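Local structure of putative surface-anchored fimbrial subunit (Corynebacterium diphtheriae, 3HR6) at residues Asp383-Ala386 with Glu391-Leu394. The protein forms the shaft of the pilus as its major pilin, built of tandem Ig-like modules strengthened by isopeptide and disulfide bonds. Sequence-based numbering, arbitrary orientation.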
loop_
_atom_site.group_PDB
_atom_site.type_symbol
_atom_site.label_atom_id
_atom_site.label_comp_id
_atom_site.label_asym_id
_atom_site.label_seq_id
_atom_site.Cartn_x
_atom_site.Cartn_y
_atom_site.Cartn_z
ATOM N N ASP A 383 4.306 17.278 12.196
ATOM C CA ASP A 383 5.101 17.062 13.422
ATOM C C ASP A 383 4.215 16.510 14.512
ATOM O O ASP A 383 3.209 17.144 14.899
ATOM C CB ASP A 383 5.722 18.428 13.782
ATOM C CG ASP A 383 6.547 18.423 15.052
ATOM O OD1 ASP A 383 6.642 17.422 15.748
ATOM O OD2 ASP A 383 7.157 19.498 15.328
ATOM N N ALA A 384 4.521 15.293 14.943
ATOM C CA ALA A 384 3.711 14.577 15.921
ATOM C C ALA A 384 3.694 15.327 17.264
ATOM O O ALA A 384 2.778 15.158 18.071
ATOM C CB ALA A 384 4.213 13.155 16.089
ATOM N N TRP A 385 4.692 16.166 17.473
ATOM C CA TRP A 385 4.872 16.911 18.732
ATOM C C TRP A 385 4.431 18.371 18.631
ATOM O O TRP A 385 4.666 19.171 19.545
ATOM C CB TRP A 385 6.356 16.830 19.146
ATOM C CG TRP A 385 6.784 15.466 19.343
ATOM C CD1 TRP A 385 7.285 14.581 18.394
ATOM C CD2 TRP A 385 6.697 14.732 20.560
ATOM N NE1 TRP A 385 7.513 13.371 18.966
ATOM C CE2 TRP A 385 7.193 13.438 20.303
ATOM C CE3 TRP A 385 6.300 15.061 21.874
ATOM C CZ2 TRP A 385 7.275 12.477 21.275
ATOM C CZ3 TRP A 385 6.384 14.102 22.832
ATOM C CH2 TRP A 385 6.858 12.816 22.545
ATOM N N ALA A 386 3.819 18.727 17.510
ATOM C CA ALA A 386 3.295 20.071 17.316
ATOM C C ALA A 386 2.436 20.418 18.503
ATOM O O ALA A 386 1.675 19.585 18.988
ATOM C CB ALA A 386 2.464 20.145 16.022
ATOM N N GLU A 391 10.909 22.037 21.326
ATOM C CA GLU A 391 12.041 21.120 21.196
ATOM C C GLU A 391 11.967 20.040 22.247
ATOM O O GLU A 391 11.307 20.189 23.274
ATOM C CB GLU A 391 13.408 21.853 21.382
ATOM C CG GLU A 391 13.672 23.067 20.507
ATOM C CD GLU A 391 13.891 22.798 19.012
ATOM O OE1 GLU A 391 13.992 21.629 18.557
ATOM O OE2 GLU A 391 13.959 23.819 18.273
ATOM N N PHE A 392 12.728 18.978 22.013
ATOM C CA PHE A 392 13.033 18.027 23.044
ATOM C C PHE A 392 14.087 18.580 24.002
ATOM O O PHE A 392 14.907 19.480 23.672
ATOM C CB PHE A 392 13.544 16.707 22.454
ATOM C CG PHE A 392 12.537 15.958 21.644
ATOM C CD1 PHE A 392 11.539 15.183 22.246
ATOM C CD2 PHE A 392 12.560 16.024 20.252
ATOM C CE1 PHE A 392 10.608 14.507 21.493
ATOM C CE2 PHE A 392 11.635 15.352 19.495
ATOM C CZ PHE A 392 10.650 14.582 20.100
ATOM N N CYS A 393 14.052 18.050 25.209
ATOM C CA CYS A 393 15.110 18.380 26.170
ATOM C C CYS A 393 15.307 17.270 27.144
ATOM O O CYS A 393 14.433 16.466 27.369
ATOM C CB CYS A 393 14.831 19.705 26.873
ATOM S SG CYS A 393 13.151 19.711 27.606
ATOM N N LEU A 394 16.495 17.217 27.725
ATOM C CA LEU A 394 16.808 16.183 28.692
ATOM C C LEU A 394 16.904 16.790 30.079
ATOM O O LEU A 394 17.487 17.862 30.253
ATOM C CB LEU A 394 18.148 15.565 28.339
ATOM C CG LEU A 394 18.210 14.720 27.058
ATOM C CD1 LEU A 394 19.731 14.515 26.621
ATOM C CD2 LEU A 394 17.467 13.390 27.242
#
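A T-shaped (edge-to-face) aromatic pair, Trp-385 against Phe-392, joins the turn at the end of strand 378-383 to the start of strand 391-398 in the C-terminal part of the pilin. The phenyl ring comes in edge first: its CZ lies 3.5 Å from Trp-385 NE1 and 3.6 Å from Trp-385 CE2, while CE1 sits over the middle of the indole. Ring planes inclined at 71°, with the phenyl centroid 4.8 Å from that of the pyrrole ring, set the C-H edge of Phe-392 against the pi face of the tryptophan. Both side chains have CG anti to the carbonyl carbon, a setting that in Trp-385 (chi1 -60°) carries the indole out from its turn to meet the phenyl. The indole N-H itself is bound to His-368 O, which satisfies this buried polar atom and helps fix the rotation of the ring. Behind the tryptophan, residues 383-386 form a type I beta turn, with Ala-386 N bonded to Asp-383 O; an Asx turn reinforces it, Trp-385 N reaching Asp-383 OD1 at 2.9 Å from above the carboxylate plane. Arg-332 of strand 327-333 adds a cation-pi contact to Phe-392, and Cys-393, next to Phe-392 on strand 391-398, is disulfide-bonded to Cys-333. Ile-367 and Leu-369 of strand 361-375 also pack on the phenyl, whereas Trp-385 touches Pro-159, between calcium ligands Gln-158 and Gly-160.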